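Local coordinates for 16L protein (Yaba-like disease virus, PDB 6TRR) that inhibits apoptosis as a poxviral Bcl-2-like protein of the M11L family, probably by binding pro-apoptotic Bcl-2 proteins of the host, at the interface of chains A and B. Coordinates in Å, arbitrary orientation; residue numbers count along the deposited sequence, not the author numbering. Chains: chain A/B, 16L protein.

The interface of chains A and B. Residues chain A 10-13, 17; chain B 131, 134-135.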
ATOM      1  N   CYS A  10     -16.433  -9.288 -20.589  1.00132.63           N
ATOM      2  CA  CYS A  10     -15.592  -9.829 -21.643  1.00132.67           C
ATOM      3  C   CYS A  10     -14.410 -10.597 -21.058  1.00128.91           C
ATOM      4  O   CYS A  10     -13.252 -10.274 -21.325  1.00129.68           O
ATOM      5  CB  CYS A  10     -15.097  -8.706 -22.557  1.00130.60           C
ATOM      6  SG  CYS A  10     -14.340  -9.278 -24.095  1.00130.60           S
ATOM      7  N   ASN A  11     -14.714 -11.599 -20.231  1.00120.01           N
ATOM      8  CA  ASN A  11     -13.732 -12.586 -19.788  1.00115.55           C
ATOM      9  C   ASN A  11     -12.637 -11.925 -18.945  1.00102.85           C
ATOM     10  O   ASN A  11     -11.472 -11.831 -19.334  1.00101.41           O
ATOM     11  CB  ASN A  11     -13.129 -13.322 -20.993  1.00125.16           C
ATOM     12  CG  ASN A  11     -14.189 -13.908 -21.912  1.00136.24           C
ATOM     13  OD1 ASN A  11     -14.821 -13.189 -22.685  1.00141.47           O
ATOM     14  ND2 ASN A  11     -14.384 -15.221 -21.837  1.00139.24           N
ATOM     15  N   PHE A  12     -13.054 -11.462 -17.772  1.00 89.15           N
ATOM     16  CA  PHE A  12     -12.137 -10.894 -16.795  1.00 81.15           C
ATOM     17  C   PHE A  12     -11.708 -11.955 -15.787  1.00 80.55           C
ATOM     18  O   PHE A  12     -12.436 -12.914 -15.517  1.00 84.88           O
ATOM     19  CB  PHE A  12     -12.781  -9.715 -16.058  1.00 74.83           C
ATOM     20  CG  PHE A  12     -12.904  -8.463 -16.888  1.00 73.09           C
ATOM     21  CD1 PHE A  12     -11.978  -7.441 -16.766  1.00 70.38           C
ATOM     22  CD2 PHE A  12     -13.950  -8.305 -17.782  1.00 75.97           C
ATOM     23  CE1 PHE A  12     -12.089  -6.288 -17.524  1.00 68.69           C
ATOM     24  CE2 PHE A  12     -14.064  -7.153 -18.543  1.00 74.90           C
ATOM     25  CZ  PHE A  12     -13.131  -6.145 -18.410  1.00 70.32           C
ATOM     26  N   ASN A  13     -10.510 -11.770 -15.232  1.00 71.21           N
ATOM     27  CA  ASN A  13      -9.932 -12.690 -14.254  1.00 68.34           C
ATOM     28  C   ASN A  13      -9.382 -11.877 -13.089  1.00 68.55           C
ATOM     29  O   ASN A  13      -8.315 -11.267 -13.203  1.00 62.64           O
ATOM     30  CB  ASN A  13      -8.831 -13.543 -14.889  1.00 68.65           C
ATOM     31  CG  ASN A  13      -8.217 -14.534 -13.916  1.00 69.43           C
ATOM     32  OD1 ASN A  13      -8.053 -14.244 -12.732  1.00 70.70           O
ATOM     33  ND2 ASN A  13      -7.872 -15.712 -14.416  1.00 71.59           N
ATOM     34  N   LYS A  17      -5.893  -9.645 -11.623  1.00 58.75           N
ATOM     35  CA  LYS A  17      -6.003  -8.297 -11.076  1.00 56.86           C
ATOM     36  C   LYS A  17      -5.401  -8.222  -9.680  1.00 56.82           C
ATOM     37  O   LYS A  17      -4.630  -7.307  -9.373  1.00 57.28           O
ATOM     38  CB  LYS A  17      -7.471  -7.865 -11.055  1.00 57.32           C
ATOM     39  CG  LYS A  17      -7.700  -6.424 -10.613  1.00 59.86           C
ATOM     40  CD  LYS A  17      -9.181  -6.140 -10.398  1.00 66.66           C
ATOM     41  CE  LYS A  17      -9.426  -4.698  -9.964  1.00 70.99           C
ATOM     42  NZ  LYS A  17     -10.884  -4.374  -9.869  1.00 73.70           N
TER
ATOM     43  N   LEU B 131      -7.162  -3.949 -13.758  1.00 45.26           N
ATOM     44  CA  LEU B 131      -8.438  -4.425 -14.276  1.00 46.57           C
ATOM     45  C   LEU B 131      -8.364  -4.640 -15.782  1.00 46.10           C
ATOM     46  O   LEU B 131      -8.806  -5.673 -16.296  1.00 47.72           O
ATOM     47  CB  LEU B 131      -9.541  -3.428 -13.921  1.00 47.91           C
ATOM     48  CG  LEU B 131     -10.945  -3.749 -14.429  1.00 51.21           C
ATOM     49  CD1 LEU B 131     -11.450  -5.043 -13.816  1.00 54.89           C
ATOM     50  CD2 LEU B 131     -11.894  -2.600 -14.121  1.00 49.63           C
ATOM     51  N   SER B 134      -6.326  -7.653 -16.647  1.00 49.58           N
ATOM     52  CA  SER B 134      -7.026  -8.898 -16.368  1.00 54.19           C
ATOM     53  C   SER B 134      -8.102  -9.216 -17.395  1.00 54.98           C
ATOM     54  O   SER B 134      -8.577 -10.356 -17.429  1.00 56.01           O
ATOM     55  CB  SER B 134      -7.652  -8.858 -14.971  1.00 55.28           C
ATOM     56  OG  SER B 134      -8.538  -7.763 -14.825  1.00 54.26           O
ATOM     57  N   GLU B 135      -8.499  -8.253 -18.225  1.00 56.75           N
ATOM     58  CA  GLU B 135      -9.453  -8.532 -19.290  1.00 58.81           C
ATOM     59  C   GLU B 135      -8.837  -9.475 -20.316  1.00 60.68           C
ATOM     60  O   GLU B 135      -7.621  -9.490 -20.528  1.00 56.30           O
ATOM     61  CB  GLU B 135      -9.894  -7.239 -19.977  1.00 56.38           C
ATOM     62  CG  GLU B 135     -11.131  -7.369 -20.852  1.00 58.50           C
ATOM     63  CD  GLU B 135     -11.615  -6.020 -21.350  1.00 58.32           C
ATOM     64  OE1 GLU B 135     -12.632  -5.973 -22.075  1.00 59.93           O
ATOM     65  OE2 GLU B 135     -10.972  -5.002 -21.014  1.00 57.34           O
TER
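A:Phe12 lays one face of its ring against the side chain of B:Glu135, and this pair is the core of the patch. The CG methylene of B:Glu135 sits over the ring as a CH-pi contact, 3.7 Å from the A:Phe12 centroid and displaced toward the rim at CZ. Beyond it the carboxylate lies past the CZ rim, its plane tilted 19° from that of the ring. With CG anti to the backbone N (chi1 -165°) and the rest of the chain extended, the stem of B:Glu135 skirts the rim of the ring, CB beside CE1 and CG over the face near CZ. The A:Phe12 chi1 of -73°, with CG anti to the carbonyl carbon, turns the ring between B:Leu131 and B:Glu135.

The rim of the same ring faces the last turn of chain B helix 120-134, where B:Leu131 O and B:Ser134 OG both lie at its edge, in the ring plane. The carbonyl O of B:Leu131 is 3.6 Å from A:Phe12 CE1, where the ring's C–H edge would suit an oxygen. Methyl CD1 of B:Leu131 touches A:Phe12 CD1 at 3.8 Å. The B:Leu131 carbonyl O also accepts a bond from the B:Ser134 hydroxyl OG at 2.6 Å, which folds that side chain back onto its own helix and fixes its rotation.

A:Lys17 packs alongside B:Ser134, its CB 4.0 Å from B:Ser134 CB. Its straight chain then crosses B:Leu131 at a slant, coming into loose contact with B:Leu131 CB through CE and with methyl CD1 through NZ. The backbones are joined loosely: A:Asn13 N gives a weak hydrogen bond to B:Ser134 O at 3.3 Å, and A:Phe12 pairs with B:Glu135 as an antiparallel beta bridge.

The N-terminal segment of chain A, poorly ordered at A:Cys10 and A:Asn11, thus leads into helix 14-34 across the end of B helix 120-134 and its link to helix 137-148. The two-fold repeats the contact with the chains exchanged, though this dimer may not be the form that acts in the cell.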